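Local coordinates for hypothetical protein ST1625 (Sulfolobus tokodaii, PDB 1WY6) that is of unknown function but folds as an archaeal helical repeat protein, a form that often serves as a scaffold for binding partners, at residues K10-A14 / I29-I33; L18-I23 / Y57-V61; Y42-C47 / Y68-C74. One frame throughout, in Å; residues are numbered along the deposited sequence.

Interaction 1: K10-A14 / I29-I33; sequences KLMDA and IVLEI
A14 and I29 are the nearest CA pair of the two segments, 5.7 Å apart. The methyl of A14 points at the second helix and sits against the branch point of I29, with A14 CB 3.7 Å from I29 CB. The CG2 branch of I29 leans in beside it. That branch, anti to the backbone N of I29, rests against the carbonyl of K10, with I29 CG2 3.3 Å from K10 O. This oxygen already accepts the helical bond from A14 N, so the methyl packs against a carbonyl that has a partner. The CG1 arm is bent at chi2 (-72°), and its CD1 touches the carboxylate of D13 at the border of the contact. The two side chains run at about a right angle to each other. V30 flanks A14 from a second direction, with V30 CG2 3.8 Å from A14 CB. One turn further on, I33 also points at the first helix and divides its contacts. Its CD1 meets the base of K10, with I33 CD1 3.9 Å from K10 CB. Its stem meets the end of L11, with I33 CG1 3.8 Å from L11 CD2; these two side chains are set obliquely. Beyond its CB, the lysine chain bends and leads away from the second helix. No hydrogen bond joins the segments, and the contact is held by apolar packing. L11 and V30 both also touch F45 of helix 44-52, which packs against this helix pair. The segment axes approach to 9.4 Å at 152° between their directions. Such a nearly antiparallel pair of consecutive helices is a helical hairpin, the kind of element from which helical repeat proteins are commonly built; it fits the helical repeat fold of this chain.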
loop_
_atom_site.group_PDB
_atom_site.type_symbol
_atom_site.label_atom_id
_atom_site.label_comp_id
_atom_site.label_asym_id
_atom_site.label_seq_id
_atom_site.Cartn_x
_atom_site.Cartn_y
_atom_site.Cartn_z
ATOM N N LYS A 10 13.944 -7.981 19.917
ATOM C CA LYS A 10 14.756 -7.139 19.052
ATOM C C LYS A 10 13.900 -6.510 17.957
ATOM O O LYS A 10 14.112 -5.356 17.589
ATOM C CB LYS A 10 15.892 -7.957 18.442
ATOM C CG LYS A 10 17.112 -8.044 19.347
ATOM C CD LYS A 10 17.804 -6.679 19.430
ATOM C CE LYS A 10 18.805 -6.596 20.578
ATOM N NZ LYS A 10 18.144 -6.606 21.918
ATOM N N LEU A 11 12.928 -7.266 17.447
ATOM C CA LEU A 11 12.039 -6.768 16.401
ATOM C C LEU A 11 11.125 -5.674 16.949
ATOM O O LEU A 11 10.873 -4.682 16.274
ATOM C CB LEU A 11 11.201 -7.906 15.801
ATOM C CG LEU A 11 11.913 -8.902 14.869
ATOM C CD1 LEU A 11 10.919 -9.948 14.392
ATOM C CD2 LEU A 11 12.524 -8.186 13.675
ATOM N N MET A 12 10.635 -5.854 18.173
ATOM C CA MET A 12 9.776 -4.851 18.787
ATOM C C MET A 12 10.606 -3.598 19.025
ATOM O O MET A 12 10.093 -2.479 18.997
ATOM C CB MET A 12 9.207 -5.352 20.122
ATOM C CG MET A 12 8.124 -6.412 19.983
ATOM S SD MET A 12 6.784 -5.898 18.869
ATOM C CE MET A 12 7.209 -6.784 17.392
ATOM N N ASP A 13 11.899 -3.794 19.263
ATOM C CA ASP A 13 12.798 -2.674 19.493
ATOM C C ASP A 13 12.955 -1.910 18.186
ATOM O O ASP A 13 12.947 -0.677 18.168
ATOM C CB ASP A 13 14.158 -3.179 19.965
ATOM C CG ASP A 13 15.113 -2.054 20.271
ATOM O OD1 ASP A 13 14.742 -1.159 21.063
ATOM O OD2 ASP A 13 16.236 -2.065 19.724
ATOM N N ALA A 14 13.101 -2.657 17.094
ATOM C CA ALA A 14 13.241 -2.062 15.772
ATOM C C ALA A 14 11.939 -1.348 15.422
ATOM O O ALA A 14 11.957 -0.232 14.918
ATOM C CB ALA A 14 13.555 -3.149 14.732
ATOM N N ILE A 29 18.723 -2.820 13.029
ATOM C CA ILE A 29 18.255 -3.933 13.857
ATOM C C ILE A 29 17.605 -5.007 12.974
ATOM O O ILE A 29 17.900 -6.199 13.103
ATOM C CB ILE A 29 17.202 -3.465 14.881
ATOM C CG1 ILE A 29 17.763 -2.340 15.752
ATOM C CG2 ILE A 29 16.794 -4.633 15.776
ATOM C CD1 ILE A 29 18.787 -2.791 16.721
ATOM N N VAL A 30 16.721 -4.583 12.076
ATOM C CA VAL A 30 16.039 -5.520 11.185
ATOM C C VAL A 30 17.016 -6.328 10.330
ATOM O O VAL A 30 16.830 -7.526 10.140
ATOM C CB VAL A 30 15.041 -4.786 10.250
ATOM C CG1 VAL A 30 14.512 -5.744 9.196
ATOM C CG2 VAL A 30 13.889 -4.218 11.062
ATOM N N LEU A 31 18.049 -5.674 9.809
ATOM C CA LEU A 31 19.033 -6.359 8.984
ATOM C C LEU A 31 19.856 -7.347 9.800
ATOM O O LEU A 31 20.421 -8.286 9.246
ATOM C CB LEU A 31 19.953 -5.352 8.291
ATOM C CG LEU A 31 19.271 -4.415 7.283
ATOM C CD1 LEU A 31 20.306 -3.513 6.616
ATOM C CD2 LEU A 31 18.539 -5.248 6.238
ATOM N N GLU A 32 19.932 -7.128 11.110
ATOM C CA GLU A 32 20.659 -8.038 11.982
ATOM C C GLU A 32 19.869 -9.343 12.013
ATOM O O GLU A 32 20.413 -10.411 11.762
ATOM C CB GLU A 32 20.765 -7.479 13.409
ATOM C CG GLU A 32 21.531 -6.169 13.535
ATOM C CD GLU A 32 21.630 -5.686 14.979
ATOM O OE1 GLU A 32 21.959 -4.497 15.191
ATOM O OE2 GLU A 32 21.384 -6.495 15.903
ATOM N N ILE A 33 18.576 -9.233 12.317
ATOM C CA ILE A 33 17.677 -10.383 12.386
ATOM C C ILE A 33 17.692 -11.146 11.067
ATOM O O ILE A 33 17.724 -12.381 11.043
ATOM C CB ILE A 33 16.224 -9.934 12.666
ATOM C CG1 ILE A 33 16.143 -9.214 14.016
ATOM C CG2 ILE A 33 15.291 -11.135 12.625
ATOM C CD1 ILE A 33 16.573 -10.065 15.208
#

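Interaction 2: L18-I23 / Y57-V61; sequences LLDGYI and YMFQV
The ring of Y57 lies against the turn that ends helix 7-19. Over one face sits the backbone of G21, with G21 CA 3.5 Å from the ring centroid, 17° off the normal. This is a CH-pi contact, set slightly toward the rim. At the edge, near the ring plane, is the carbonyl of L19, with L19 O 3.4 Å from Y57 CE2. The carbonyl of L18 comes to the neighbouring CD2 at a slant. It also accepts the bond from G21 N that helps close the helix end. The ring reaches this turn because CG of Y57 stands anti to its own carbonyl carbon (chi1 -46°), which carries it across to the first segment. G21 has positive phi and closes a Schellman motif. A CB at G21 would probably clash with Y57 OH and press on the preceding carbonyl, which accords with glycine here. Next to the ring, I23 points at helix 55-65 from the start of helix 23-36. Its CD1 touches two side chains of 57-61, with I23 CD1 3.9 Å from Y57 CB and also 3.9 Å from V61 CG2. The same branch of V61 meets the end of L18, with L18 CD2 4.0 Å from V61 CG2. Q60 lies across I23 at about a right angle, and Q60 OE1 is 3.6 Å from I23 CG1. L49 of helix 44-52 touches both L18 and V61 and extends this apolar patch. No hydrogen bond or salt bridge crosses between the segments. The fit therefore rests on shape, with a flat ring on a bare glycine backbone and aliphatic branches beside it. The L19 carbonyl at the ring's C-H edge probably adds a weak electrostatic attraction.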
loop_
_atom_site.group_PDB
_atom_site.type_symbol
_atom_site.label_atom_id
_atom_site.label_comp_id
_atom_site.label_asym_id
_atom_site.label_seq_id
_atom_site.Cartn_x
_atom_site.Cartn_y
_atom_site.Cartn_z
ATOM N N LEU A 18 11.293 2.702 14.203
ATOM C CA LEU A 18 10.613 2.994 12.940
ATOM C C LEU A 18 9.354 3.832 13.128
ATOM O O LEU A 18 9.189 4.846 12.460
ATOM C CB LEU A 18 10.273 1.695 12.204
ATOM C CG LEU A 18 11.486 0.829 11.837
ATOM C CD1 LEU A 18 11.033 -0.475 11.198
ATOM C CD2 LEU A 18 12.388 1.614 10.894
ATOM N N LEU A 19 8.466 3.412 14.026
ATOM C CA LEU A 19 7.246 4.181 14.277
ATOM C C LEU A 19 7.619 5.613 14.681
ATOM O O LEU A 19 6.885 6.550 14.390
ATOM C CB LEU A 19 6.415 3.549 15.402
ATOM C CG LEU A 19 5.768 2.181 15.160
ATOM C CD1 LEU A 19 5.171 1.670 16.455
ATOM C CD2 LEU A 19 4.701 2.295 14.094
ATOM N N ASP A 20 8.764 5.768 15.348
ATOM C CA ASP A 20 9.220 7.079 15.809
ATOM C C ASP A 20 10.038 7.878 14.801
ATOM O O ASP A 20 10.477 8.983 15.107
ATOM C CB ASP A 20 10.042 6.934 17.089
ATOM C CG ASP A 20 9.207 6.489 18.282
ATOM O OD1 ASP A 20 9.812 6.199 19.332
ATOM O OD2 ASP A 20 7.961 6.434 18.172
ATOM N N GLY A 21 10.269 7.318 13.617
ATOM C CA GLY A 21 11.030 8.039 12.614
ATOM C C GLY A 21 12.524 7.786 12.631
ATOM O O GLY A 21 13.255 8.366 11.832
ATOM N N TYR A 22 12.983 6.947 13.554
ATOM C CA TYR A 22 14.400 6.593 13.644
ATOM C C TYR A 22 14.591 5.451 12.646
ATOM O O TYR A 22 14.834 4.312 13.039
ATOM C CB TYR A 22 14.731 6.095 15.050
ATOM C CG TYR A 22 14.706 7.156 16.130
ATOM C CD1 TYR A 22 15.876 7.836 16.492
ATOM C CD2 TYR A 22 13.533 7.443 16.829
ATOM C CE1 TYR A 22 15.880 8.762 17.531
ATOM C CE2 TYR A 22 13.528 8.375 17.872
ATOM C CZ TYR A 22 14.711 9.022 18.218
ATOM O OH TYR A 22 14.738 9.888 19.284
ATOM N N ILE A 23 14.466 5.761 11.355
ATOM C CA ILE A 23 14.578 4.752 10.298
ATOM C C ILE A 23 15.893 3.943 10.253
ATOM O O ILE A 23 15.855 2.718 10.210
ATOM C CB ILE A 23 14.343 5.390 8.897
ATOM C CG1 ILE A 23 13.118 6.320 8.925
ATOM C CG2 ILE A 23 14.132 4.295 7.862
ATOM C CD1 ILE A 23 11.789 5.626 9.246
ATOM N N TYR A 57 6.454 7.805 7.300
ATOM C CA TYR A 57 7.636 6.935 7.248
ATOM C C TYR A 57 7.496 5.628 6.471
ATOM O O TYR A 57 8.492 5.081 5.987
ATOM C CB TYR A 57 8.077 6.561 8.673
ATOM C CG TYR A 57 8.145 7.702 9.662
ATOM C CD1 TYR A 57 8.792 8.896 9.341
ATOM C CD2 TYR A 57 7.584 7.577 10.937
ATOM C CE1 TYR A 57 8.879 9.945 10.265
ATOM C CE2 TYR A 57 7.668 8.612 11.868
ATOM C CZ TYR A 57 8.316 9.797 11.523
ATOM O OH TYR A 57 8.378 10.835 12.424
ATOM N N MET A 58 6.274 5.119 6.378
ATOM C CA MET A 58 6.017 3.850 5.708
ATOM C C MET A 58 6.856 3.579 4.462
ATOM O O MET A 58 7.535 2.560 4.380
ATOM C CB MET A 58 4.534 3.715 5.353
ATOM C CG MET A 58 4.203 2.397 4.660
ATOM S SD MET A 58 2.445 2.135 4.369
ATOM C CE MET A 58 1.933 1.530 5.960
ATOM N N PHE A 59 6.832 4.493 3.502
ATOM C CA PHE A 59 7.579 4.283 2.271
ATOM C C PHE A 59 9.098 4.309 2.424
ATOM O O PHE A 59 9.795 3.599 1.709
ATOM C CB PHE A 59 7.090 5.280 1.219
ATOM C CG PHE A 59 5.615 5.149 0.925
ATOM C CD1 PHE A 59 4.776 6.258 0.966
ATOM C CD2 PHE A 59 5.058 3.899 0.661
ATOM C CE1 PHE A 59 3.399 6.121 0.754
ATOM C CE2 PHE A 59 3.690 3.750 0.450
ATOM C CZ PHE A 59 2.854 4.863 0.497
ATOM N N GLN A 60 9.612 5.113 3.352
ATOM C CA GLN A 60 11.059 5.164 3.595
ATOM C C GLN A 60 11.498 3.794 4.112
ATOM O O GLN A 60 12.563 3.282 3.762
ATOM C CB GLN A 60 11.395 6.208 4.661
ATOM C CG GLN A 60 11.092 7.652 4.286
ATOM C CD GLN A 60 11.222 8.588 5.483
ATOM O OE1 GLN A 60 12.190 8.515 6.248
ATOM N NE2 GLN A 60 10.246 9.476 5.645
ATOM N N VAL A 61 10.666 3.215 4.973
ATOM C CA VAL A 61 10.949 1.903 5.534
ATOM C C VAL A 61 10.919 0.850 4.437
ATOM O O VAL A 61 11.854 0.063 4.311
ATOM C CB VAL A 61 9.921 1.508 6.604
ATOM C CG1 VAL A 61 10.174 0.074 7.047
ATOM C CG2 VAL A 61 10.013 2.462 7.796
#

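Interaction 3: Y42-C47 / Y68-C74; sequences YNWFIC and YFDLDKC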
loop_
_atom_site.group_PDB
_atom_site.type_symbol
_atom_site.label_atom_id
_atom_site.label_comp_id
_atom_site.label_asym_id
_atom_site.label_seq_id
_atom_site.Cartn_x
_atom_site.Cartn_y
_atom_site.Cartn_z
ATOM N N TYR A 42 10.589 -14.205 10.445
ATOM C CA TYR A 42 10.512 -12.779 10.738
ATOM C C TYR A 42 9.652 -12.032 9.726
ATOM O O TYR A 42 9.429 -10.831 9.856
ATOM C CB TYR A 42 11.917 -12.160 10.757
ATOM C CG TYR A 42 12.645 -12.201 9.429
ATOM C CD1 TYR A 42 13.656 -13.134 9.193
ATOM C CD2 TYR A 42 12.340 -11.293 8.413
ATOM C CE1 TYR A 42 14.349 -13.157 7.985
ATOM C CE2 TYR A 42 13.022 -11.308 7.200
ATOM C CZ TYR A 42 14.028 -12.243 6.993
ATOM O OH TYR A 42 14.722 -12.255 5.803
ATOM N N ASN A 43 9.169 -12.751 8.723
ATOM C CA ASN A 43 8.359 -12.156 7.671
ATOM C C ASN A 43 7.125 -11.408 8.173
ATOM O O ASN A 43 6.758 -10.359 7.631
ATOM C CB ASN A 43 7.917 -13.224 6.679
ATOM C CG ASN A 43 7.415 -12.628 5.391
ATOM O OD1 ASN A 43 8.209 -12.190 4.560
ATOM N ND2 ASN A 43 6.092 -12.577 5.226
ATOM N N TRP A 44 6.486 -11.966 9.198
ATOM C CA TRP A 44 5.284 -11.392 9.803
ATOM C C TRP A 44 5.509 -9.959 10.286
ATOM O O TRP A 44 4.562 -9.176 10.380
ATOM C CB TRP A 44 4.863 -12.225 11.020
ATOM C CG TRP A 44 5.904 -12.159 12.105
ATOM C CD1 TRP A 44 7.046 -12.900 12.187
ATOM C CD2 TRP A 44 5.951 -11.230 13.198
ATOM N NE1 TRP A 44 7.805 -12.489 13.258
ATOM C CE2 TRP A 44 7.155 -11.465 13.895
ATOM C CE3 TRP A 44 5.094 -10.220 13.653
ATOM C CZ2 TRP A 44 7.525 -10.724 15.030
ATOM C CZ3 TRP A 44 5.463 -9.482 14.781
ATOM C CH2 TRP A 44 6.667 -9.740 15.454
ATOM N N PHE A 45 6.758 -9.635 10.621
ATOM C CA PHE A 45 7.088 -8.311 11.140
ATOM C C PHE A 45 6.657 -7.143 10.266
ATOM O O PHE A 45 6.115 -6.167 10.766
ATOM C CB PHE A 45 8.590 -8.185 11.388
ATOM C CG PHE A 45 9.002 -6.842 11.928
ATOM C CD1 PHE A 45 8.767 -6.508 13.258
ATOM C CD2 PHE A 45 9.631 -5.912 11.108
ATOM C CE1 PHE A 45 9.158 -5.269 13.763
ATOM C CE2 PHE A 45 10.022 -4.677 11.606
ATOM C CZ PHE A 45 9.785 -4.357 12.941
ATOM N N ILE A 46 6.910 -7.237 8.967
ATOM C CA ILE A 46 6.563 -6.151 8.057
ATOM C C ILE A 46 5.058 -5.871 8.025
ATOM O O ILE A 46 4.641 -4.714 7.962
ATOM C CB ILE A 46 7.089 -6.441 6.624
ATOM C CG1 ILE A 46 7.145 -5.131 5.831
ATOM C CG2 ILE A 46 6.210 -7.487 5.923
ATOM C CD1 ILE A 46 8.089 -4.081 6.467
ATOM N N CYS A 47 4.251 -6.929 8.074
ATOM C CA CYS A 47 2.795 -6.790 8.067
ATOM C C CYS A 47 2.377 -6.056 9.334
ATOM O O CYS A 47 1.521 -5.174 9.311
ATOM C CB CYS A 47 2.106 -8.163 8.073
ATOM S SG CYS A 47 2.614 -9.345 6.783
ATOM N N TYR A 68 13.157 -7.656 1.791
ATOM C CA TYR A 68 13.459 -8.804 2.654
ATOM C C TYR A 68 12.227 -9.593 3.078
ATOM O O TYR A 68 12.350 -10.647 3.711
ATOM C CB TYR A 68 14.194 -8.363 3.921
ATOM C CG TYR A 68 15.602 -7.882 3.682
ATOM C CD1 TYR A 68 15.857 -6.560 3.347
ATOM C CD2 TYR A 68 16.680 -8.763 3.772
ATOM C CE1 TYR A 68 17.157 -6.116 3.105
ATOM C CE2 TYR A 68 17.981 -8.334 3.535
ATOM C CZ TYR A 68 18.215 -7.011 3.204
ATOM O OH TYR A 68 19.503 -6.577 2.986
ATOM N N PHE A 69 11.045 -9.089 2.734
ATOM C CA PHE A 69 9.804 -9.750 3.128
ATOM C C PHE A 69 8.932 -10.143 1.950
ATOM O O PHE A 69 9.125 -9.676 0.829
ATOM C CB PHE A 69 8.985 -8.817 4.033
ATOM C CG PHE A 69 9.735 -8.308 5.236
ATOM C CD1 PHE A 69 9.615 -8.943 6.470
ATOM C CD2 PHE A 69 10.554 -7.178 5.138
ATOM C CE1 PHE A 69 10.296 -8.464 7.589
ATOM C CE2 PHE A 69 11.239 -6.690 6.252
ATOM C CZ PHE A 69 11.110 -7.334 7.478
ATOM N N ASP A 70 7.968 -11.019 2.217
ATOM C CA ASP A 70 6.996 -11.437 1.211
ATOM C C ASP A 70 5.736 -10.665 1.582
ATOM O O ASP A 70 4.976 -11.105 2.437
ATOM C CB ASP A 70 6.708 -12.935 1.296
ATOM C CG ASP A 70 7.876 -13.775 0.849
ATOM O OD1 ASP A 70 8.441 -13.469 -0.226
ATOM O OD2 ASP A 70 8.218 -14.741 1.567
ATOM N N LEU A 71 5.540 -9.505 0.961
ATOM C CA LEU A 71 4.379 -8.671 1.246
ATOM C C LEU A 71 3.062 -9.362 0.920
ATOM O O LEU A 71 2.038 -9.080 1.545
ATOM C CB LEU A 71 4.469 -7.355 0.472
ATOM C CG LEU A 71 5.362 -6.248 1.043
ATOM C CD1 LEU A 71 5.455 -5.113 0.052
ATOM C CD2 LEU A 71 4.795 -5.742 2.350
ATOM N N ASP A 72 3.094 -10.275 -0.046
ATOM C CA ASP A 72 1.894 -10.996 -0.452
ATOM C C ASP A 72 1.331 -11.835 0.691
ATOM O O ASP A 72 0.188 -12.283 0.636
ATOM C CB ASP A 72 2.185 -11.886 -1.669
ATOM C CG ASP A 72 3.144 -13.024 -1.356
ATOM O OD1 ASP A 72 4.297 -12.758 -0.951
ATOM O OD2 ASP A 72 2.743 -14.195 -1.518
ATOM N N LYS A 73 2.130 -12.053 1.728
ATOM C CA LYS A 73 1.664 -12.824 2.867
ATOM C C LYS A 73 0.889 -11.944 3.846
ATOM O O LYS A 73 0.191 -12.445 4.730
ATOM C CB LYS A 73 2.842 -13.510 3.559
ATOM C CG LYS A 73 3.358 -14.693 2.758
ATOM C CD LYS A 73 4.416 -15.483 3.489
ATOM C CE LYS A 73 4.884 -16.627 2.609
ATOM N NZ LYS A 73 5.241 -16.114 1.255
ATOM N N CYS A 74 0.998 -10.630 3.660
ATOM C CA CYS A 74 0.301 -9.670 4.508
ATOM C C CYS A 74 -1.160 -9.549 4.084
ATOM O O CYS A 74 -1.468 -9.497 2.891
ATOM C CB CYS A 74 0.973 -8.294 4.427
ATOM S SG CYS A 74 2.667 -8.213 5.099
#
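F69 is packed tightly against 42-47. I46 lies over one face of its ring, with I46 CB 3.6 Å from the centroid. At the ring edge is the carbonyl of Y42. The Y42 ring turns its edge toward the face of F69, with planes at 86° in an offset edge-to-face pair. An alanine in place of F69 would probably open a gap under I46 and leave the Y42 edge without its aromatic partner. Beside the ring, N43 holds the loop by its amide. D70 N donates to a lone pair of N43 OD1 at 2.6 Å, and N43 ND2 returns a weak bond to D70 O. N43 CG lies anti to its backbone N (chi1 -164°), which carries the amide to D70. A disulfide follows, with C47 SG bonded to C74 SG at 2.0 Å and a chi3 of -88°. The solvent side is looser. There K73 crosses N43 at about a right angle, its CB and CD near N43 ND2. It makes a salt bridge from K73 NZ to D70 OD2 at 3.3 Å, its hydrogen bond weak. A disulfide thus joins a helix to an interhelical loop, within a helical repeat fold.

Overall arrangement
From the N terminus, helix 7-19 first pairs with helix 23-36 in interaction 1, closing a 14-residue span across the turn between them. Interaction 2 starts at the end of the same first helix and reaches on to helix 55-65. Its span crosses that of interaction 1. Interaction 3 opens only after interaction 1 has closed. It joins 42-47, leading into helix 44-52, to the loop before helix 78-86, and so crosses interaction 2 along the chain. Interactions 1 and 3 touch directly: L11 and M12 pack on W44, and L31 on Y68. Interactions 2 and 3 do not touch. Interaction 1 holds the first hairpin together, and interaction 2 ties it to helix 55-65.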